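Local coordinates for uncharacterized protein (Bacteroides ovatus, PDB 3P02), which is of unknown function, and joins an N-terminal beta-sandwich region of the E-set clan to a C-terminal antiparallel beta-sheet region of the BT_3044-like family, at residues T17-G20 / V24-V27; G134-N139 / Y143-V148; K184-V187 / V193-Y196; G198-D203 / I208-F213; S253-D256 / L262-T265. One frame throughout, in Å; residues are numbered along the deposited sequence.

Contacts 3 and 4 are buried and adjoin in the C-terminal sheet, their centres about 8 Å apart. Strand 192-196 of contact 3 pairs with strand 211-220 of contact 4. Contact 3 is a hairpin pairing, while contact 4 is a charge over a ring in the next loop. Contact 5 is another hairpin of the same sheet, but lies at the surface, and its side chains are far more polar. Contacts 1 and 2 belong to the N-terminal half of the molecule. They meet where strand 25-30 runs beside strand 146-154. Contact 1 is at the surface and contact 2 is partly buried, and both use water to join loop backbone to side chains.

Contact 1: residues T17-G20 / V24-V27; sequences TQPG and VTDV
Thr-17 meets Thr-25 through side chains that cross at a slant. Its CB comes within 3.4 Å of Thr-25 OG1. Thr-17 OG1 sits between the backbone N and the carbonyl carbon (chi1 55°). From there it reaches a water, 3.2 Å away, that also bonds Thr-25 OG1 at 2.9 Å. The water thus links two hydroxyls that do not bond each other directly. Gln-18 contributes its backbone. Its N donates to a second water at 2.8 Å, and that water makes a weak bond to Thr-25 OG1.

The loop carries the chain from strand 13-15, at the edge of one sheet, to strand 25-30 in the other. Strand 25-30 runs parallel to strand 146-154 there. Such a change of sheet by the first strand is known from immunoglobulin-like sandwiches, and is consistent with membership of the E-set clan.

Pro-19 lies against the backbone of Val-24, with its CA 3.4 Å from Val-24 O. The side chain of Val-24 turns away and packs on Val-148 and Arg-150. Gly-20 makes the one direct hydrogen bond between 17-20 and 24-27. Its N donates to Val-24 O at 2.9 Å, from a position tilted 31° out of the carbonyl plane.

Contact 2: residues G134-N139 / Y143-V148; sequences GTYAVN and YYRTAV
A water ties Thr-135 and Val-138 to Arg-145. It donates to Thr-135 O and to Val-138 O, each at 2.7 Å, and accepts from Arg-145 NH2 at 3.0 Å. The water lies at the edge of the guanidinium, in its plane. Two backbone carbonyls of the loop are therefore joined to the arginine without touching it. Arg-145 NH1 and NH2 also donate to the backbone O of Ile-13 and of Phe-9, so several bonds fix the rotation of the group.

Both faces of the guanidinium are covered. Tyr-143 CB lies over the centre of one, 3.3 Å above the plane. Tyr-136 CE2 lies over the other, with the two planes 58° apart. The chain of Arg-145 bends at chi2 (-54°), and its CD comes 3.6 Å from Tyr-136 CD2. The hydroxyl of Tyr-136 bonds to Glu-130 and to the N of Ile-13.

Residues 134-137 form a short 3-10 turn in the connection between antiparallel strands 122-130 and 146-154. The connection then folds back, and Tyr-143 N donates to Asn-139 O at 3.3 Å.

Beyond that bond, the ring of Tyr-143 passes along Asn-139, with CE2 3.7 Å from Asn-139 CB. Its OH reaches Asp-6. With an alanine here, Asp-6 would probably lose its hydroxyl partner and Asn-139 CB the ring beside it. Val-138 O lies at the edge of the same ring, 4.1 Å from Tyr-143 CD2.

Contact 3: residues K184-V187 / V193-Y196; sequences KLNV and VFFY
Asn-186 and Phe-194 form an antiparallel hydrogen-bonded pair. Asn-186 N donates to Phe-194 O at 2.8 Å, in the carbonyl plane. Phe-194 N returns the bond to Asn-186 O at 2.9 Å. Phe-194 O also has Asn-186 ND2 nearby, but that bond is weak, and doubtful because the asparagine has two conformers. Leu-185 CA adds a CA-H...O contact to the same oxygen.

Toward Lys-184 the strands splay, and a water takes the place of a direct bond. It donates to Lys-184 O at 2.7 Å and accepts from Tyr-196 N at 3.1 Å.

The two strands, 182-187 and 192-196, make a beta hairpin within the ten-stranded C-terminal sheet. Strand 211-220 follows on the far side of 192-196, and Phe-195 pairs with Val-212 there through backbone hydrogen bonds. Val-187 N bonds to the carboxylate of Asp-118, which lies between strands 104-112 and 122-130.

The ring of Phe-194 is turned in by its first torsion (chi1 63°). Asn-186 CB then sits over its face in a CH-pi contact, 3.6 Å from the ring centroid. Lys-211 makes a cation-pi contact with this ring. On the other face of the sheet, Leu-185 CG meets Val-193 CG2 at 3.9 Å.

Contact 4: residues G198-D203 / I208-F213; sequences GQRTED and INYKVF. With EDO (1,2-ethanediol), chain D.
Arg-200 and Tyr-210 form a cation-pi pair inside the connection between strands 192-196 and 211-220. These are sequential antiparallel neighbours in the C-terminal sheet. Arg-200 CZ stands 3.9 Å from the centroid of the Tyr-210 ring, 21° off the ring normal. The two planes are 32° apart, and CZ is offset toward the rim of the ring. NH2 reaches furthest along the ring, 3.5 Å from Tyr-210 CE2. NE lies over the same face, 3.5 Å from Tyr-210 CD2. The arginine chain bends at chi2 (57°), which brings its CG and CD beside the ring as well.

NH1 donates to Gly-198 O at 3.0 Å, close to the guanidinium plane, and also makes a salt bridge to Asp-278. NH2 makes a salt bridge to Asp-206. Tyr-210 OH bonds to Thr-280.

A bound 1,2-ethanediol, probably from the crystallisation liquor, lies beside the loop. Its O1 bonds to Gly-198 O, and its O2 to Gln-199 OE1 at 2.6 Å.

A leucine in place of Arg-200 would probably leave Asp-206 and Asp-278 without their countercharge, and Gly-198 O without its guanidinium donor. Two carboxylate partners and an aromatic face are likely to stabilise the buried positive charge.

Contact 5: residues S253-D256 / L262-T265; sequences SEMD and LKHT
His-264 crosses the hairpin to Glu-254 and Asp-256. Its CB lies 3.7 Å from Glu-254 O, and CG is a little further from that oxygen. With CG beside the backbone N (chi1 -61°), the ring turns toward the end of strand 242-255. There both ring carbons beside NE2, CD2 and CE1, flank Asp-256 OD1, CE1 at 3.5 Å. At the tip NE2 donates to Asp-256 OD1 at 2.6 Å. This bond is almost straight, 175° at the hydrogen, and lies in the plane of the ring. The oxygen uses its anti lone pair, and the carboxylate plane stands 56° from the ring. ND1 bonds to Asp-300, so a carboxylate at each nitrogen would probably stabilise a charged imidazolium. Asp-256 OD2 bonds to Lys-259 N and Thr-258 OG1 in the turn, which helps set the carboxylate.

The backbones are in antiparallel register. Glu-254 N donates to His-264 O at 2.9 Å. His-264 N donates to Glu-254 O at 2.8 Å. Asp-256 N donates to Leu-262 O at 2.7 Å. On the face away from the histidine, Ser-253 OG and Thr-265 OG1 share a hydrogen bond of 2.8 Å. The selenium of Met-255, a selenomethionine, rests 3.8 Å from Lys-263 CB.

Strand 262-278 lies between its hairpin partner 242-255 and strand 287-302, which carries Asp-300 and bonds the backbones of Lys-263 and Thr-265.

Contact 1: residues T17-G20 / V24-V27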
# COMPACT_ATOMS: atom_id res chain seq x y z
N THR A 17 10.05 0.71 -16.43
CA THR A 17 9.02 1.10 -15.48
C THR A 17 8.95 2.62 -15.42
O THR A 17 9.90 3.30 -15.82
CB THR A 17 9.29 0.53 -14.06
OG1 THR A 17 10.60 0.90 -13.60
CG2 THR A 17 9.09 -0.96 -13.97
N GLN A 18 7.82 3.13 -14.94
CA GLN A 18 7.56 4.55 -14.69
C GLN A 18 7.44 4.72 -13.16
O GLN A 18 6.32 4.70 -12.63
CB GLN A 18 6.33 5.08 -15.48
CG GLN A 18 5.02 4.25 -15.37
CD GLN A 18 3.83 5.10 -14.97
OE1 GLN A 18 3.78 5.69 -13.89
NE2 GLN A 18 2.82 5.15 -15.83
N PRO A 19 8.56 4.79 -12.39
CA PRO A 19 8.43 4.88 -10.92
C PRO A 19 7.91 6.23 -10.45
O PRO A 19 8.16 7.24 -11.09
CB PRO A 19 9.85 4.62 -10.40
CG PRO A 19 10.75 5.01 -11.52
CD PRO A 19 9.99 4.77 -12.80
N GLY A 20 7.18 6.20 -9.32
CA GLY A 20 6.62 7.40 -8.69
C GLY A 20 7.67 8.32 -8.09
O GLY A 20 8.88 8.12 -8.27
N VAL A 24 9.94 4.37 -6.54
CA VAL A 24 9.49 2.98 -6.57
C VAL A 24 8.32 2.82 -7.54
O VAL A 24 7.60 3.78 -7.81
CB VAL A 24 9.14 2.42 -5.13
CG1 VAL A 24 10.30 2.64 -4.16
CG2 VAL A 24 7.87 3.02 -4.58
N THR A 25 8.11 1.58 -7.99
CA THR A 25 6.97 1.18 -8.81
C THR A 25 6.01 0.44 -7.90
O THR A 25 6.39 -0.56 -7.29
CB THR A 25 7.41 0.33 -10.00
OG1 THR A 25 8.17 1.14 -10.89
CG2 THR A 25 6.21 -0.26 -10.75
N ASP A 26 4.77 0.92 -7.82
CA ASP A 26 3.77 0.26 -6.98
C ASP A 26 3.20 -0.95 -7.68
O ASP A 26 2.92 -0.91 -8.88
CB ASP A 26 2.63 1.23 -6.63
CG ASP A 26 3.04 2.40 -5.76
OD1 ASP A 26 4.12 2.32 -5.11
OD2 ASP A 26 2.25 3.37 -5.68
N VAL A 27 3.04 -2.03 -6.91
CA VAL A 27 2.48 -3.29 -7.41
C VAL A 27 1.21 -3.53 -6.62
O VAL A 27 1.27 -3.76 -5.41
CB VAL A 27 3.51 -4.46 -7.26
CG1 VAL A 27 2.87 -5.79 -7.67
CG2 VAL A 27 4.76 -4.19 -8.12
O HOH W 1 10.99 0.80 -10.44
O HOH W 2 6.10 1.45 -13.55

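Contact 2: residues G134-N139 / Y143-V148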
# COMPACT_ATOMS: atom_id res chain seq x y z
N GLY A 134 31.21 -6.33 -16.77
CA GLY A 134 31.44 -5.22 -15.85
C GLY A 134 30.80 -3.89 -16.24
O GLY A 134 30.69 -2.99 -15.41
N THR A 135 30.33 -3.78 -17.49
CA THR A 135 29.68 -2.56 -18.00
C THR A 135 28.34 -2.29 -17.28
O THR A 135 27.85 -1.17 -17.31
CB THR A 135 29.49 -2.64 -19.52
OG1 THR A 135 28.76 -3.83 -19.81
CG2 THR A 135 30.81 -2.63 -20.28
N TYR A 136 27.77 -3.31 -16.58
CA TYR A 136 26.53 -3.14 -15.82
C TYR A 136 26.77 -2.41 -14.49
O TYR A 136 25.81 -2.02 -13.83
CB TYR A 136 25.84 -4.49 -15.58
CG TYR A 136 25.04 -4.93 -16.79
CD1 TYR A 136 25.63 -5.70 -17.79
CD2 TYR A 136 23.70 -4.58 -16.93
CE1 TYR A 136 24.91 -6.07 -18.93
CE2 TYR A 136 22.97 -4.96 -18.05
CZ TYR A 136 23.57 -5.72 -19.05
OH TYR A 136 22.86 -6.07 -20.17
N ALA A 137 28.04 -2.17 -14.13
CA ALA A 137 28.35 -1.45 -12.89
C ALA A 137 28.60 0.04 -13.19
O ALA A 137 28.93 0.79 -12.28
CB ALA A 137 29.59 -2.07 -12.23
N VAL A 138 28.51 0.45 -14.47
CA VAL A 138 28.78 1.84 -14.89
C VAL A 138 27.47 2.55 -15.14
O VAL A 138 26.67 2.05 -15.93
CB VAL A 138 29.67 1.91 -16.16
CG1 VAL A 138 29.99 3.36 -16.54
CG2 VAL A 138 30.96 1.10 -15.97
N ASN A 139 27.24 3.70 -14.49
CA ASN A 139 26.01 4.50 -14.65
C ASN A 139 24.76 3.62 -14.53
O ASN A 139 23.89 3.70 -15.39
CB ASN A 139 26.03 5.22 -16.03
CG ASN A 139 27.02 6.35 -16.04
OD1 ASN A 139 27.35 6.86 -14.99
ND2 ASN A 139 27.48 6.77 -17.20
N TYR A 143 20.97 4.16 -16.81
CA TYR A 143 20.52 3.13 -17.74
C TYR A 143 19.47 2.19 -17.18
O TYR A 143 19.21 1.16 -17.79
CB TYR A 143 21.72 2.33 -18.24
CG TYR A 143 22.63 3.19 -19.08
CD1 TYR A 143 22.21 3.71 -20.30
CD2 TYR A 143 23.91 3.53 -18.63
CE1 TYR A 143 23.02 4.55 -21.05
CE2 TYR A 143 24.74 4.36 -19.39
CZ TYR A 143 24.29 4.88 -20.59
OH TYR A 143 25.10 5.69 -21.34
N TYR A 144 18.81 2.57 -16.07
CA TYR A 144 17.69 1.83 -15.48
C TYR A 144 18.00 0.33 -15.30
O TYR A 144 17.13 -0.51 -15.59
CB TYR A 144 16.41 2.01 -16.33
CG TYR A 144 16.12 3.45 -16.70
CD1 TYR A 144 15.52 4.31 -15.79
CD2 TYR A 144 16.50 3.96 -17.94
CE1 TYR A 144 15.29 5.65 -16.11
CE2 TYR A 144 16.28 5.30 -18.26
CZ TYR A 144 15.66 6.14 -17.35
OH TYR A 144 15.42 7.46 -17.68
N ARG A 145 19.17 -0.00 -14.73
CA ARG A 145 19.48 -1.41 -14.49
C ARG A 145 18.72 -1.99 -13.30
O ARG A 145 18.59 -3.21 -13.22
CB ARG A 145 20.99 -1.63 -14.22
CG ARG A 145 21.93 -1.14 -15.28
CD ARG A 145 21.66 -1.68 -16.67
NE ARG A 145 22.70 -1.11 -17.53
CZ ARG A 145 22.58 -0.83 -18.82
NH1 ARG A 145 21.45 -1.12 -19.46
NH2 ARG A 145 23.56 -0.22 -19.47
N THR A 146 18.22 -1.13 -12.40
CA THR A 146 17.57 -1.52 -11.15
C THR A 146 16.15 -0.94 -11.03
O THR A 146 15.93 0.25 -11.24
CB THR A 146 18.48 -1.06 -9.98
OG1 THR A 146 19.71 -1.77 -10.13
CG2 THR A 146 17.91 -1.39 -8.60
N ALA A 147 15.20 -1.81 -10.66
CA ALA A 147 13.80 -1.46 -10.39
C ALA A 147 13.51 -1.71 -8.91
O ALA A 147 14.05 -2.67 -8.32
CB ALA A 147 12.88 -2.32 -11.26
N VAL A 148 12.71 -0.84 -8.28
CA VAL A 148 12.34 -1.05 -6.88
C VAL A 148 10.83 -1.19 -6.84
O VAL A 148 10.12 -0.24 -7.19
CB VAL A 148 12.83 0.06 -5.94
CG1 VAL A 148 12.42 -0.27 -4.50
CG2 VAL A 148 14.34 0.22 -6.05
O HOH W 3 25.40 0.06 -17.18

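Contact 3: residues K184-V187 / V193-Y196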
# COMPACT_ATOMS: atom_id res chain seq x y z
N LYS A 184 -6.27 6.56 5.98
CA LYS A 184 -6.00 5.32 5.22
C LYS A 184 -6.37 4.10 6.02
O LYS A 184 -6.02 3.98 7.21
CB LYS A 184 -4.52 5.24 4.86
CG LYS A 184 -4.23 4.27 3.70
CD LYS A 184 -2.79 4.36 3.20
CE LYS A 184 -2.42 5.69 2.58
NZ LYS A 184 -1.13 5.60 1.83
N LEU A 185 -7.07 3.16 5.37
CA LEU A 185 -7.41 1.87 5.96
C LEU A 185 -6.44 0.86 5.35
O LEU A 185 -6.45 0.65 4.13
CB LEU A 185 -8.90 1.48 5.70
CG LEU A 185 -9.92 1.98 6.76
CD1 LEU A 185 -9.69 3.39 7.22
CD2 LEU A 185 -11.38 1.71 6.34
N ASN A 186 -5.53 0.35 6.18
CA ASN A 186 -4.48 -0.60 5.81
C ASN A 186 -5.03 -2.01 5.91
O ASN A 186 -5.95 -2.25 6.67
CB ASN A 186 -3.30 -0.40 6.73
CG ASN A 186 -2.90 1.05 6.79
OD1 ASN A 186 -2.48 1.63 5.79
ND2 ASN A 186 -3.22 1.73 7.89
N VAL A 187 -4.46 -2.93 5.15
CA VAL A 187 -4.98 -4.29 5.04
C VAL A 187 -4.37 -5.29 6.03
O VAL A 187 -3.15 -5.38 6.14
CB VAL A 187 -4.75 -4.77 3.57
CG1 VAL A 187 -5.11 -6.26 3.40
CG2 VAL A 187 -5.53 -3.91 2.57
N VAL A 193 -9.16 -4.54 8.46
CA VAL A 193 -8.26 -3.43 8.15
C VAL A 193 -7.84 -2.78 9.46
O VAL A 193 -8.34 -3.13 10.52
CB VAL A 193 -8.95 -2.37 7.22
CG1 VAL A 193 -9.38 -2.96 5.87
CG2 VAL A 193 -10.13 -1.69 7.92
N PHE A 194 -6.95 -1.80 9.38
CA PHE A 194 -6.69 -0.96 10.54
C PHE A 194 -6.40 0.44 10.07
O PHE A 194 -5.96 0.65 8.94
CB PHE A 194 -5.53 -1.45 11.41
CG PHE A 194 -4.18 -1.47 10.73
CD1 PHE A 194 -3.36 -0.34 10.73
CD2 PHE A 194 -3.71 -2.63 10.12
CE1 PHE A 194 -2.09 -0.37 10.14
CE2 PHE A 194 -2.45 -2.66 9.50
CZ PHE A 194 -1.65 -1.53 9.52
N PHE A 195 -6.66 1.40 10.93
CA PHE A 195 -6.27 2.77 10.70
C PHE A 195 -5.54 3.18 11.97
O PHE A 195 -5.51 2.40 12.93
CB PHE A 195 -7.47 3.68 10.38
CG PHE A 195 -8.46 3.89 11.51
CD1 PHE A 195 -9.45 2.94 11.78
CD2 PHE A 195 -8.37 5.01 12.33
CE1 PHE A 195 -10.33 3.10 12.87
CE2 PHE A 195 -9.28 5.19 13.39
CZ PHE A 195 -10.25 4.24 13.64
N TYR A 196 -4.99 4.39 12.00
CA TYR A 196 -4.32 4.85 13.21
C TYR A 196 -5.14 5.93 13.92
O TYR A 196 -5.58 6.88 13.28
CB TYR A 196 -2.93 5.44 12.89
CG TYR A 196 -2.01 4.50 12.14
CD1 TYR A 196 -1.51 3.36 12.76
CD2 TYR A 196 -1.64 4.76 10.82
CE1 TYR A 196 -0.66 2.48 12.07
CE2 TYR A 196 -0.76 3.92 10.14
CZ TYR A 196 -0.27 2.78 10.76
OH TYR A 196 0.58 1.97 10.06
O HOH W 4 -4.61 5.30 9.11

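Contact 4: residues G198-D203 / I208-F213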
# COMPACT_ATOMS: atom_id res chain seq x y z
N GLY A 198 -5.52 9.16 16.70
CA GLY A 198 -4.71 10.33 17.06
C GLY A 198 -3.87 11.00 15.99
O GLY A 198 -2.76 11.47 16.28
N GLN A 199 -4.42 11.06 14.77
CA GLN A 199 -3.82 11.71 13.60
C GLN A 199 -2.56 11.00 13.09
O GLN A 199 -1.88 11.51 12.19
CB GLN A 199 -3.53 13.20 13.85
CG GLN A 199 -4.77 14.04 13.78
CD GLN A 199 -4.44 15.50 13.64
OE1 GLN A 199 -3.69 16.06 14.44
NE2 GLN A 199 -5.03 16.15 12.64
N ARG A 200 -2.28 9.79 13.59
CA ARG A 200 -1.11 9.05 13.11
C ARG A 200 -1.32 8.61 11.65
O ARG A 200 -2.45 8.42 11.17
CB ARG A 200 -0.80 7.83 14.01
CG ARG A 200 0.19 8.10 15.16
CD ARG A 200 -0.27 9.23 16.08
NE ARG A 200 0.62 9.36 17.23
CZ ARG A 200 0.32 10.05 18.33
NH1 ARG A 200 -0.81 10.76 18.39
NH2 ARG A 200 1.17 10.09 19.34
N THR A 201 -0.21 8.46 10.93
CA THR A 201 -0.21 8.01 9.53
C THR A 201 1.00 7.11 9.36
O THR A 201 1.82 6.99 10.28
CB THR A 201 -0.13 9.22 8.53
OG1 THR A 201 1.20 9.75 8.62
CG2 THR A 201 -1.17 10.35 8.80
N GLU A 202 1.21 6.64 8.12
CA GLU A 202 2.40 5.88 7.74
C GLU A 202 3.71 6.66 8.06
O GLU A 202 4.76 6.04 8.19
CB GLU A 202 2.31 5.55 6.23
CG GLU A 202 2.30 6.79 5.33
CD GLU A 202 2.36 6.52 3.84
OE1 GLU A 202 2.90 5.47 3.43
OE2 GLU A 202 1.88 7.38 3.07
N ASP A 203 3.65 8.01 8.19
CA ASP A 203 4.83 8.83 8.43
C ASP A 203 5.16 9.05 9.89
O ASP A 203 6.14 9.73 10.19
CB ASP A 203 4.68 10.21 7.77
CG ASP A 203 4.59 10.19 6.25
OD1 ASP A 203 5.07 9.21 5.63
OD2 ASP A 203 3.90 11.06 5.70
N ILE A 208 2.48 2.29 15.12
CA ILE A 208 1.94 0.96 15.52
C ILE A 208 1.21 1.04 16.87
O ILE A 208 0.25 0.31 17.07
CB ILE A 208 3.08 -0.09 15.58
CG1 ILE A 208 3.61 -0.33 14.15
CG2 ILE A 208 2.58 -1.40 16.23
CD1 ILE A 208 4.94 -1.28 14.13
N ASN A 209 1.64 1.92 17.78
CA ASN A 209 0.98 2.05 19.09
C ASN A 209 -0.48 2.49 19.00
O ASN A 209 -1.20 2.38 19.99
CB ASN A 209 1.72 3.11 19.91
CG ASN A 209 3.15 2.75 20.14
OD1 ASN A 209 3.47 1.57 20.34
ND2 ASN A 209 3.99 3.76 20.26
N TYR A 210 -0.87 3.09 17.84
CA TYR A 210 -2.18 3.72 17.67
C TYR A 210 -3.08 2.96 16.70
O TYR A 210 -4.09 3.49 16.27
CB TYR A 210 -1.98 5.20 17.24
CG TYR A 210 -1.35 5.96 18.39
CD1 TYR A 210 -2.12 6.39 19.46
CD2 TYR A 210 0.04 6.12 18.47
CE1 TYR A 210 -1.54 6.94 20.60
CE2 TYR A 210 0.63 6.68 19.60
CZ TYR A 210 -0.16 7.10 20.66
OH TYR A 210 0.42 7.64 21.78
N LYS A 211 -2.71 1.74 16.36
CA LYS A 211 -3.53 0.93 15.45
C LYS A 211 -4.91 0.58 16.03
O LYS A 211 -5.04 0.07 17.16
CB LYS A 211 -2.79 -0.38 15.13
CG LYS A 211 -1.62 -0.17 14.17
CD LYS A 211 -0.74 -1.43 14.04
CE LYS A 211 -1.48 -2.57 13.36
NZ LYS A 211 -0.67 -3.83 13.37
N VAL A 212 -5.94 0.85 15.23
CA VAL A 212 -7.33 0.52 15.57
C VAL A 212 -7.84 -0.37 14.44
O VAL A 212 -7.80 0.04 13.28
CB VAL A 212 -8.21 1.77 15.78
CG1 VAL A 212 -9.66 1.33 16.02
CG2 VAL A 212 -7.69 2.61 16.94
N PHE A 213 -8.27 -1.57 14.79
CA PHE A 213 -8.72 -2.55 13.82
C PHE A 213 -10.21 -2.46 13.60
O PHE A 213 -10.97 -2.20 14.54
CB PHE A 213 -8.38 -3.96 14.30
CG PHE A 213 -6.90 -4.27 14.41
CD1 PHE A 213 -6.18 -3.92 15.56
CD2 PHE A 213 -6.21 -4.86 13.36
CE1 PHE A 213 -4.79 -4.15 15.64
CE2 PHE A 213 -4.83 -5.11 13.44
CZ PHE A 213 -4.13 -4.76 14.58
C1 EDO D . -2.29 14.24 18.14
O1 EDO D . -1.65 13.64 17.01
C2 EDO D . -3.65 14.80 17.74
O2 EDO D . -3.49 16.05 17.06

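Contact 5: residues S253-D256 / L262-T265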
# COMPACT_ATOMS: atom_id res chain seq x y z
N SER A 253 -23.49 0.68 -4.83
CA SER A 253 -22.85 1.03 -6.09
C SER A 253 -23.88 1.49 -7.04
O SER A 253 -25.05 1.08 -6.93
CB SER A 253 -22.12 -0.17 -6.69
OG SER A 253 -20.96 -0.54 -5.95
N GLU A 254 -23.48 2.32 -7.99
CA GLU A 254 -24.32 2.76 -9.09
C GLU A 254 -23.42 3.09 -10.26
O GLU A 254 -22.28 3.51 -10.08
CB GLU A 254 -25.19 3.97 -8.71
CG GLU A 254 -24.41 5.26 -8.56
CD GLU A 254 -25.14 6.41 -7.90
OE1 GLU A 254 -26.39 6.38 -7.85
OE2 GLU A 254 -24.46 7.35 -7.44
N MSE A 255 -23.94 2.92 -11.46
CA MSE A 255 -23.18 3.29 -12.65
C MSE A 255 -23.33 4.79 -12.87
O MSE A 255 -24.41 5.34 -12.59
CB MSE A 255 -23.67 2.50 -13.88
CG MSE A 255 -23.57 0.99 -13.68
SE MSE A 255 -21.77 0.40 -13.21
CE MSE A 255 -20.88 0.96 -14.86
N ASP A 256 -22.30 5.45 -13.38
CA ASP A 256 -22.38 6.87 -13.70
C ASP A 256 -23.46 7.11 -14.77
O ASP A 256 -23.66 6.28 -15.66
CB ASP A 256 -21.03 7.39 -14.17
CG ASP A 256 -20.92 8.90 -14.16
OD1 ASP A 256 -20.69 9.46 -13.08
OD2 ASP A 256 -21.00 9.50 -15.24
N LEU A 262 -18.36 3.66 -16.05
CA LEU A 262 -17.82 4.05 -14.76
C LEU A 262 -18.75 3.70 -13.60
O LEU A 262 -19.90 4.16 -13.53
CB LEU A 262 -17.53 5.57 -14.78
CG LEU A 262 -16.71 6.11 -13.60
CD1 LEU A 262 -15.27 5.64 -13.65
CD2 LEU A 262 -16.77 7.63 -13.57
N LYS A 263 -18.23 2.90 -12.67
CA LYS A 263 -18.97 2.51 -11.48
C LYS A 263 -18.58 3.39 -10.29
O LYS A 263 -17.39 3.60 -10.06
CB LYS A 263 -18.68 1.04 -11.15
CG LYS A 263 -19.44 0.52 -9.91
CD LYS A 263 -19.57 -1.01 -9.93
CE LYS A 263 -18.32 -1.70 -9.48
NZ LYS A 263 -18.49 -3.18 -9.39
N HIS A 264 -19.57 3.87 -9.54
CA HIS A 264 -19.32 4.56 -8.28
C HIS A 264 -19.63 3.57 -7.19
O HIS A 264 -20.73 3.01 -7.18
CB HIS A 264 -20.19 5.81 -8.13
CG HIS A 264 -19.93 6.83 -9.19
ND1 HIS A 264 -18.77 7.55 -9.23
CD2 HIS A 264 -20.71 7.19 -10.23
CE1 HIS A 264 -18.87 8.34 -10.28
NE2 HIS A 264 -20.02 8.15 -10.91
N THR A 265 -18.64 3.28 -6.33
CA THR A 265 -18.84 2.37 -5.20
C THR A 265 -18.66 3.15 -3.91
O THR A 265 -17.61 3.79 -3.71
CB THR A 265 -17.90 1.16 -5.28
OG1 THR A 265 -18.31 0.38 -6.41
CG2 THR A 265 -17.96 0.30 -4.01